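Local structure of phosphonate monoester hydrolase (Ruegeria pomeroyi, 4UPK) at residues A[44-49]-A[367-372]; A[70-75]-A[387-392]; A[38-43]-A[343-348]. The protein belongs to the sulfatase family of the alkaline phosphatase clan, enzymes with an alpha/beta fold built round a large mixed beta-sheet. All blocks are in the same frame, centred on the assembly; numbering follows the deposited sequence.

Contact 1: residues A[44-49]-A[367-372]; sequences LRADCL and AYHTPL
The carbonyl oxygen of H369 is gripped from two quarters: a water molecule donates to H369 O at 2.6 Å, and A46 N reaches H369 O in a weak bond of 3.4 Å. The same water is itself a distant, weak acceptor for A46 N, so neither acceptor holds the A46 amide firmly. Close by, the methyl of A46 sits over the face of the H369 imidazole, with A46 CB 3.6 Å from the centroid of the H369 ring and only 10° off its normal, a clear CH-pi contact. With CG anti to the backbone N (chi1 -160°), the root of the ring is set beside the H369 carbonyl carbon, near the A46 methyl; at the far end of the ring NE2 bonds to the carbonyl oxygen of R73, which helps fix the ring's rotation. Alanine suits the place because a single methyl can rest close over the ring centre.

In the fold, the short helix 46-49 follows the parallel strand 35-41, and it meets the loop that leads from strand 340-346 into the antiparallel strand 372-375. P371 fills the angle between them. Its CD lies 3.3 Å from L44 O, and its CB is 3.7 Å from L49 CD2, the leucine branch crossing the proline ring at a slant. Having no N-H to satisfy, proline can set its CD against a carbonyl oxygen and its CB against a leucine branch. Behind the contact, R45 grips D47 side-on: NE to D47 OD1 and NH2 to D47 OD2 are both straight bonds, in the guanidinium plane and on the syn sides of the carboxylate. R45 also forms a salt bridge with D354 and a hydrogen bond to E350 O, linking this turn to the chain that follows strand 340-346.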
loop_
_atom_site.group_PDB
_atom_site.type_symbol
_atom_site.label_atom_id
_atom_site.label_comp_id
_atom_site.label_asym_id
_atom_site.label_seq_id
_atom_site.Cartn_x
_atom_site.Cartn_y
_atom_site.Cartn_z
ATOM N N LEU A 44 15.832 -18.522 -29.878
ATOM C CA LEU A 44 16.502 -19.760 -30.315
ATOM C C LEU A 44 15.517 -20.940 -30.500
ATOM O O LEU A 44 14.835 -21.332 -29.549
ATOM C CB LEU A 44 17.713 -20.143 -29.424
ATOM C CG LEU A 44 18.646 -21.293 -29.934
ATOM C CD1 LEU A 44 19.365 -20.932 -31.214
ATOM C CD2 LEU A 44 19.638 -21.734 -28.863
ATOM N N ARG A 45 15.430 -21.482 -31.739
ATOM C CA ARG A 45 14.530 -22.598 -32.069
ATOM C C ARG A 45 14.998 -23.875 -31.408
ATOM O O ARG A 45 16.205 -24.084 -31.296
ATOM C CB ARG A 45 14.470 -22.828 -33.591
ATOM C CG ARG A 45 13.656 -21.800 -34.358
ATOM C CD ARG A 45 13.933 -21.877 -35.847
ATOM N NE ARG A 45 13.454 -23.128 -36.434
ATOM C CZ ARG A 45 12.482 -23.222 -37.337
ATOM N NH1 ARG A 45 11.851 -22.137 -37.760
ATOM N NH2 ARG A 45 12.131 -24.407 -37.821
ATOM N N ALA A 46 14.048 -24.732 -30.982
ATOM C CA ALA A 46 14.336 -26.042 -30.398
ATOM C C ALA A 46 15.084 -26.940 -31.416
ATOM O O ALA A 46 16.020 -27.639 -31.022
ATOM C CB ALA A 46 13.047 -26.719 -29.957
ATOM N N ASP A 47 14.697 -26.878 -32.714
ATOM C CA ASP A 47 15.298 -27.686 -33.785
ATOM C C ASP A 47 16.755 -27.362 -34.152
ATOM O O ASP A 47 17.373 -28.115 -34.896
ATOM C CB ASP A 47 14.369 -27.819 -35.014
ATOM C CG ASP A 47 14.140 -26.579 -35.874
ATOM O OD1 ASP A 47 14.680 -25.499 -35.529
ATOM O OD2 ASP A 47 13.432 -26.692 -36.891
ATOM N N CYS A 48 17.311 -26.271 -33.594
ATOM C CA CYS A 48 18.709 -25.866 -33.772
ATOM C C CYS A 48 19.584 -26.655 -32.806
ATOM O O CYS A 48 20.723 -26.976 -33.139
ATOM C CB CYS A 48 18.869 -24.364 -33.572
ATOM S SG CYS A 48 18.178 -23.378 -34.913
ATOM N N LEU A 49 19.062 -26.949 -31.601
ATOM C CA LEU A 49 19.798 -27.714 -30.596
ATOM C C LEU A 49 19.716 -29.208 -30.926
ATOM O O LEU A 49 20.743 -29.892 -30.950
ATOM C CB LEU A 49 19.300 -27.398 -29.171
ATOM C CG LEU A 49 19.997 -28.118 -27.990
ATOM C CD1 LEU A 49 21.480 -27.760 -27.906
ATOM C CD2 LEU A 49 19.336 -27.778 -26.687
ATOM N N ALA A 367 7.220 -21.278 -33.512
ATOM C CA ALA A 367 7.129 -20.016 -32.762
ATOM C C ALA A 367 7.142 -20.221 -31.223
ATOM O O ALA A 367 7.371 -19.253 -30.497
ATOM C CB ALA A 367 5.874 -19.258 -33.180
ATOM N N TYR A 368 6.902 -21.472 -30.736
ATOM C CA TYR A 368 6.758 -21.819 -29.312
ATOM C C TYR A 368 7.704 -22.879 -28.822
ATOM O O TYR A 368 8.100 -22.804 -27.666
ATOM C CB TYR A 368 5.299 -22.251 -28.963
ATOM C CG TYR A 368 4.258 -21.235 -29.361
ATOM C CD1 TYR A 368 3.727 -21.223 -30.645
ATOM C CD2 TYR A 368 3.771 -20.303 -28.442
ATOM C CE1 TYR A 368 2.795 -20.264 -31.036
ATOM C CE2 TYR A 368 2.824 -19.348 -28.818
ATOM C CZ TYR A 368 2.349 -19.327 -30.123
ATOM O OH TYR A 368 1.425 -18.400 -30.544
ATOM N N HIS A 369 8.010 -23.895 -29.652
ATOM C CA HIS A 369 8.923 -24.993 -29.310
ATOM C C HIS A 369 10.335 -24.429 -28.984
ATOM O O HIS A 369 10.995 -23.808 -29.828
ATOM C CB HIS A 369 8.972 -26.053 -30.431
ATOM C CG HIS A 369 9.491 -27.387 -29.984
ATOM N ND1 HIS A 369 9.747 -28.400 -30.890
ATOM C CD2 HIS A 369 9.773 -27.839 -28.740
ATOM C CE1 HIS A 369 10.165 -29.430 -30.173
ATOM N NE2 HIS A 369 10.203 -29.136 -28.875
ATOM N N THR A 370 10.736 -24.565 -27.723
ATOM C CA THR A 370 11.994 -24.002 -27.222
ATOM C C THR A 370 12.882 -25.023 -26.532
ATOM O O THR A 370 12.371 -25.955 -25.913
ATOM C CB THR A 370 11.728 -22.778 -26.337
ATOM O OG1 THR A 370 10.643 -23.051 -25.449
ATOM C CG2 THR A 370 11.393 -21.571 -27.136
ATOM N N PRO A 371 14.225 -24.866 -26.632
ATOM C CA PRO A 371 15.104 -25.803 -25.931
ATOM C C PRO A 371 15.065 -25.566 -24.418
ATOM O O PRO A 371 14.783 -24.457 -23.968
ATOM C CB PRO A 371 16.485 -25.504 -26.522
ATOM C CG PRO A 371 16.421 -24.053 -26.926
ATOM C CD PRO A 371 14.994 -23.817 -27.344
ATOM N N LEU A 372 15.313 -26.631 -23.636
ATOM C CA LEU A 372 15.350 -26.595 -22.189
ATOM C C LEU A 372 16.348 -27.615 -21.648
ATOM O O LEU A 372 16.207 -28.816 -21.887
ATOM C CB LEU A 372 13.951 -26.752 -21.516
ATOM C CG LEU A 372 13.946 -26.783 -19.967
ATOM C CD1 LEU A 372 14.461 -25.487 -19.359
ATOM C CD2 LEU A 372 12.587 -27.067 -19.434
HETATM O O HOH W 1 11.157 -23.421 -32.344
#

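Contact 2: residues A[70-75]-A[387-392]; sequences VSFRRH and APTESI
H75 and T389 pair in parallel with their CA atoms 4.6 Å apart, held by T389 N bonding to R74 O at 3.0 Å and by a CA-H...O contact from H75 CA to T389 O. The side chains of the pair reinforce it. T389 OG1 lies 2.9 Å from H75 ND1, near the plane of the imidazole, and either atom could be the donor. With chi1 at 62°, OG1 stands between the backbone N and the carbonyl carbon of T389, where it also meets a water that accepts from R74 N and donates to A387 O at 2.8 Å. Through that water the hydroxyl links the ring to the corners of both chains, while the methyl of the same threonine, CG2, packs 3.8 Å from F72 CD2; a side chain with one polar and one apolar branch serves both neighbours. Further along, H75 CE1 comes within 3.2 Å of E390 O. R74, extended from CG to NE, runs beside P388, whose CG touches NH1 at the guanidinium edge. The buried carboxylate of E390 turns elsewhere, to Y94 OH and F432 N. F72 packs on F418 and L419 of helix 416-419 and on L372 and I374 of strand 372-375, while H75 also touches L372.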
loop_
_atom_site.group_PDB
_atom_site.type_symbol
_atom_site.label_atom_id
_atom_site.label_comp_id
_atom_site.label_asym_id
_atom_site.label_seq_id
_atom_site.Cartn_x
_atom_site.Cartn_y
_atom_site.Cartn_z
ATOM N N VAL A 70 19.854 -32.786 -18.010
ATOM C CA VAL A 70 18.522 -33.203 -18.444
ATOM C C VAL A 70 17.972 -32.248 -19.556
ATOM O O VAL A 70 17.883 -31.028 -19.354
ATOM C CB VAL A 70 17.558 -33.340 -17.230
ATOM C CG1 VAL A 70 16.209 -33.911 -17.655
ATOM C CG2 VAL A 70 18.173 -34.187 -16.113
ATOM N N SER A 71 17.619 -32.832 -20.717
ATOM C CA SER A 71 17.058 -32.135 -21.875
ATOM C C SER A 71 15.563 -32.430 -21.986
ATOM O O SER A 71 15.158 -33.583 -21.877
ATOM C CB SER A 71 17.754 -32.572 -23.162
ATOM O OG SER A 71 19.144 -32.300 -23.102
ATOM N N PHE A 72 14.754 -31.379 -22.216
ATOM C CA PHE A 72 13.304 -31.448 -22.332
ATOM C C PHE A 72 12.941 -31.207 -23.795
ATOM O O PHE A 72 13.055 -30.079 -24.296
ATOM C CB PHE A 72 12.640 -30.440 -21.363
ATOM C CG PHE A 72 12.889 -30.745 -19.897
ATOM C CD1 PHE A 72 14.082 -30.373 -19.279
ATOM C CD2 PHE A 72 11.936 -31.412 -19.139
ATOM C CE1 PHE A 72 14.312 -30.660 -17.930
ATOM C CE2 PHE A 72 12.173 -31.711 -17.788
ATOM C CZ PHE A 72 13.358 -31.329 -17.191
ATOM N N ARG A 73 12.540 -32.288 -24.486
ATOM C CA ARG A 73 12.233 -32.292 -25.925
ATOM C C ARG A 73 10.848 -31.805 -26.389
ATOM O O ARG A 73 10.682 -31.519 -27.591
ATOM C CB ARG A 73 12.581 -33.655 -26.558
ATOM C CG ARG A 73 14.061 -33.984 -26.455
ATOM C CD ARG A 73 14.941 -33.365 -27.546
ATOM N NE ARG A 73 16.355 -33.348 -27.145
ATOM C CZ ARG A 73 17.187 -34.376 -27.279
ATOM N NH1 ARG A 73 16.768 -35.513 -27.819
ATOM N NH2 ARG A 73 18.436 -34.281 -26.860
ATOM N N ARG A 74 9.858 -31.722 -25.463
ATOM C CA ARG A 74 8.503 -31.279 -25.801
ATOM C C ARG A 74 8.151 -30.040 -24.971
ATOM O O ARG A 74 7.085 -29.973 -24.360
ATOM C CB ARG A 74 7.495 -32.436 -25.600
ATOM C CG ARG A 74 6.432 -32.500 -26.685
ATOM C CD ARG A 74 5.706 -33.834 -26.710
ATOM N NE ARG A 74 4.841 -33.971 -27.890
ATOM C CZ ARG A 74 3.509 -34.043 -27.855
ATOM N NH1 ARG A 74 2.863 -34.001 -26.694
ATOM N NH2 ARG A 74 2.814 -34.165 -28.981
ATOM N N HIS A 75 9.075 -29.056 -24.955
ATOM C CA HIS A 75 8.964 -27.817 -24.194
ATOM C C HIS A 75 8.448 -26.666 -25.048
ATOM O O HIS A 75 9.025 -26.341 -26.090
ATOM C CB HIS A 75 10.299 -27.465 -23.527
ATOM C CG HIS A 75 10.194 -26.361 -22.527
ATOM N ND1 HIS A 75 9.599 -26.560 -21.293
ATOM C CD2 HIS A 75 10.587 -25.072 -22.618
ATOM C CE1 HIS A 75 9.669 -25.396 -20.667
ATOM N NE2 HIS A 75 10.246 -24.469 -21.426
ATOM N N ALA A 387 7.879 -35.922 -22.225
ATOM C CA ALA A 387 6.590 -35.442 -21.708
ATOM C C ALA A 387 6.375 -33.959 -22.053
ATOM O O ALA A 387 7.361 -33.228 -22.107
ATOM C CB ALA A 387 6.536 -35.628 -20.199
ATOM N N PRO A 388 5.123 -33.481 -22.286
ATOM C CA PRO A 388 4.935 -32.040 -22.575
ATOM C C PRO A 388 5.251 -31.174 -21.356
ATOM O O PRO A 388 4.702 -31.368 -20.267
ATOM C CB PRO A 388 3.442 -31.930 -22.960
ATOM C CG PRO A 388 2.977 -33.319 -23.162
ATOM C CD PRO A 388 3.826 -34.183 -22.275
ATOM N N THR A 389 6.169 -30.239 -21.543
ATOM C CA THR A 389 6.567 -29.286 -20.507
ATOM C C THR A 389 6.253 -27.894 -21.018
ATOM O O THR A 389 6.166 -27.680 -22.229
ATOM C CB THR A 389 8.013 -29.519 -19.985
ATOM O OG1 THR A 389 8.946 -29.351 -21.043
ATOM C CG2 THR A 389 8.205 -30.900 -19.330
ATOM N N GLU A 390 6.013 -26.963 -20.083
ATOM C CA GLU A 390 5.630 -25.595 -20.388
ATOM C C GLU A 390 6.567 -24.605 -19.736
ATOM O O GLU A 390 7.177 -24.913 -18.719
ATOM C CB GLU A 390 4.178 -25.360 -19.950
ATOM C CG GLU A 390 3.174 -26.082 -20.832
ATOM C CD GLU A 390 1.727 -25.953 -20.439
ATOM O OE1 GLU A 390 1.469 -25.375 -19.364
ATOM O OE2 GLU A 390 0.850 -26.431 -21.193
ATOM N N SER A 391 6.667 -23.398 -20.327
ATOM C CA SER A 391 7.552 -22.322 -19.861
ATOM C C SER A 391 7.269 -21.896 -18.412
ATOM O O SER A 391 8.168 -21.427 -17.713
ATOM C CB SER A 391 7.473 -21.134 -20.818
ATOM O OG SER A 391 6.150 -20.632 -20.889
ATOM N N ILE A 392 6.008 -22.083 -17.966
ATOM C CA ILE A 392 5.518 -21.766 -16.622
ATOM C C ILE A 392 6.023 -22.741 -15.550
ATOM O O ILE A 392 5.882 -22.462 -14.368
ATOM C CB ILE A 392 3.973 -21.640 -16.629
ATOM C CG1 ILE A 392 3.293 -22.956 -17.097
ATOM C CG2 ILE A 392 3.546 -20.428 -17.457
ATOM C CD1 ILE A 392 1.836 -23.076 -16.735
HETATM O O HOH W 2 9.605 -31.689 -22.716
#

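Contact 3: residues A[38-43]-A[343-348]; sequences FIIIDQ and VVTADH
I39 and I41 lock onto V343 and T345 through backbone bonds: I39 N to V343 O at 2.8 Å, T345 N back to I39 O at 3.2 Å, and I41 N to T345 O at 2.9 Å. A weak bond from D347 N to I41 O continues the pattern past the strand ends. Beta-branched I39, I40, I41, V343, V344 and T345 suit extended strands with buried faces. On the face carrying F38, I40, V343 and T345, the phenyl ring of F38 leans across the neighbouring strand, CD1 lying 3.9 Å from V343 CB. The side chains of I40 and T345 lie side by side, pointing the same way, with I40 CG1 3.9 Å from T345 CG2. The T345 hydroxyl, anti to its backbone N (chi1 -164°), bonds instead to P371 O. On the other face, A346 CB lies 3.3 Å from I41 O, a spot by the backbone that a lone methyl fits.

These are neighbouring parallel strands, 35-41 and 340-346, in the central sheet of an alkaline phosphatase-like fold; in this clan the active site typically lies at the C-terminal ends of such strands. There H348 ND1 donates to D347 OD2 at 2.7 Å, using the anti lone pair of that oxygen. Farther out, R86 of helix 82-91 forms salt bridges with both D42 and D347, tying the two strand ends together, and D42 OD2 also hydrogen-bonds to Y130 OH. L394 of helix 394-402 packs on F38, V343 and T345.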
loop_
_atom_site.group_PDB
_atom_site.type_symbol
_atom_site.label_atom_id
_atom_site.label_comp_id
_atom_site.label_asym_id
_atom_site.label_seq_id
_atom_site.Cartn_x
_atom_site.Cartn_y
_atom_site.Cartn_z
ATOM N N PHE A 38 20.223 -18.897 -14.164
ATOM C CA PHE A 38 19.099 -18.910 -15.081
ATOM C C PHE A 38 19.436 -18.130 -16.352
ATOM O O PHE A 38 19.470 -16.890 -16.340
ATOM C CB PHE A 38 17.850 -18.358 -14.366
ATOM C CG PHE A 38 16.514 -18.514 -15.057
ATOM C CD1 PHE A 38 16.384 -19.307 -16.199
ATOM C CD2 PHE A 38 15.375 -17.912 -14.539
ATOM C CE1 PHE A 38 15.149 -19.454 -16.833
ATOM C CE2 PHE A 38 14.143 -18.055 -15.174
ATOM C CZ PHE A 38 14.037 -18.842 -16.306
ATOM N N ILE A 39 19.726 -18.879 -17.453
ATOM C CA ILE A 39 20.040 -18.274 -18.754
ATOM C C ILE A 39 18.845 -18.441 -19.680
ATOM O O ILE A 39 18.334 -19.556 -19.831
ATOM C CB ILE A 39 21.359 -18.774 -19.454
ATOM C CG1 ILE A 39 22.577 -18.687 -18.534
ATOM C CG2 ILE A 39 21.620 -18.012 -20.814
ATOM C CD1 ILE A 39 23.839 -19.376 -19.128
ATOM N N ILE A 40 18.455 -17.325 -20.336
ATOM C CA ILE A 40 17.398 -17.261 -21.329
ATOM C C ILE A 40 17.969 -16.631 -22.601
ATOM O O ILE A 40 18.414 -15.471 -22.590
ATOM C CB ILE A 40 16.084 -16.539 -20.831
ATOM C CG1 ILE A 40 15.483 -17.244 -19.593
ATOM C CG2 ILE A 40 15.044 -16.423 -21.983
ATOM C CD1 ILE A 40 14.285 -16.564 -18.981
ATOM N N ILE A 41 17.967 -17.417 -23.686
ATOM C CA ILE A 41 18.410 -16.984 -25.007
ATOM C C ILE A 41 17.108 -16.541 -25.698
ATOM O O ILE A 41 16.127 -17.268 -25.649
ATOM C CB ILE A 41 19.143 -18.130 -25.791
ATOM C CG1 ILE A 41 20.386 -18.641 -25.039
ATOM C CG2 ILE A 41 19.535 -17.689 -27.220
ATOM C CD1 ILE A 41 20.891 -20.045 -25.517
ATOM N N ASP A 42 17.080 -15.341 -26.282
ATOM C CA ASP A 42 15.902 -14.864 -26.988
ATOM C C ASP A 42 15.911 -15.453 -28.425
ATOM O O ASP A 42 16.958 -15.448 -29.108
ATOM C CB ASP A 42 15.898 -13.325 -27.045
ATOM C CG ASP A 42 14.538 -12.655 -26.996
ATOM O OD1 ASP A 42 13.770 -12.803 -27.965
ATOM O OD2 ASP A 42 14.264 -11.924 -26.010
ATOM N N GLN A 43 14.745 -16.001 -28.844
ATOM C CA GLN A 43 14.419 -16.494 -30.189
ATOM C C GLN A 43 15.130 -17.733 -30.724
ATOM O O GLN A 43 15.004 -17.994 -31.915
ATOM C CB GLN A 43 14.433 -15.329 -31.206
ATOM C CG GLN A 43 13.137 -15.142 -31.965
ATOM C CD GLN A 43 12.842 -13.702 -32.329
ATOM O OE1 GLN A 43 12.977 -13.284 -33.475
ATOM N NE2 GLN A 43 12.401 -12.910 -31.367
ATOM N N VAL A 343 19.731 -23.503 -15.388
ATOM C CA VAL A 343 18.533 -23.550 -16.214
ATOM C C VAL A 343 18.832 -22.784 -17.504
ATOM O O VAL A 343 19.118 -21.582 -17.476
ATOM C CB VAL A 343 17.223 -23.042 -15.537
ATOM C CG1 VAL A 343 16.019 -23.281 -16.450
ATOM C CG2 VAL A 343 16.988 -23.676 -14.169
ATOM N N VAL A 344 18.796 -23.501 -18.633
ATOM C CA VAL A 344 19.026 -22.903 -19.944
ATOM C C VAL A 344 17.796 -23.175 -20.802
ATOM O O VAL A 344 17.376 -24.328 -20.954
ATOM C CB VAL A 344 20.359 -23.310 -20.640
ATOM C CG1 VAL A 344 20.562 -22.527 -21.946
ATOM C CG2 VAL A 344 21.552 -23.096 -19.714
ATOM N N THR A 345 17.224 -22.100 -21.356
ATOM C CA THR A 345 16.053 -22.163 -22.217
ATOM C C THR A 345 16.038 -20.974 -23.201
ATOM O O THR A 345 16.911 -20.111 -23.156
ATOM C CB THR A 345 14.755 -22.190 -21.319
ATOM O OG1 THR A 345 13.635 -22.611 -22.105
ATOM C CG2 THR A 345 14.467 -20.850 -20.622
ATOM N N ALA A 346 15.014 -20.934 -24.066
ATOM C CA ALA A 346 14.676 -19.811 -24.925
ATOM C C ALA A 346 13.266 -19.382 -24.511
ATOM O O ALA A 346 12.489 -20.217 -24.042
ATOM C CB ALA A 346 14.719 -20.193 -26.394
ATOM N N ASP A 347 12.955 -18.087 -24.638
ATOM C CA ASP A 347 11.655 -17.514 -24.293
ATOM C C ASP A 347 10.531 -17.956 -25.261
ATOM O O ASP A 347 9.439 -18.309 -24.830
ATOM C CB ASP A 347 11.782 -15.990 -24.250
ATOM C CG ASP A 347 10.539 -15.303 -23.781
ATOM O OD1 ASP A 347 10.378 -15.149 -22.561
ATOM O OD2 ASP A 347 9.736 -14.900 -24.636
ATOM N N HIS A 348 10.826 -17.947 -26.551
ATOM C CA HIS A 348 9.953 -18.300 -27.669
ATOM C C HIS A 348 10.862 -18.713 -28.835
ATOM O O HIS A 348 12.088 -18.639 -28.745
ATOM C CB HIS A 348 9.069 -17.085 -28.102
ATOM C CG HIS A 348 9.862 -15.830 -28.325
ATOM N ND1 HIS A 348 10.012 -14.895 -27.324
ATOM C CD2 HIS A 348 10.619 -15.459 -29.382
ATOM C CE1 HIS A 348 10.864 -13.996 -27.789
ATOM N NE2 HIS A 348 11.232 -14.278 -29.037
#

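How the contacts relate
Contacts 2 and 3 are buried and reach the same mixed sheet, whereas contact 1 is only partly buried and lies in the turns beside it. Contact 3 rests on regular parallel strand pairing between mostly aliphatic residues, ending in charged and imidazole groups. Contact 2 has one sound parallel pair at a strand corner, and a hydroxyl and a water do much of its work. Contact 1 has just a weak direct bond, and relies on a methyl over a ring and on proline packing. Segment 367-372 joins all three: T370 N bonds to H75 O of contact 2, and L372 packs against the backbone of V344 in contact 3. The centres of contacts 1 and 3 are about 9 Å apart.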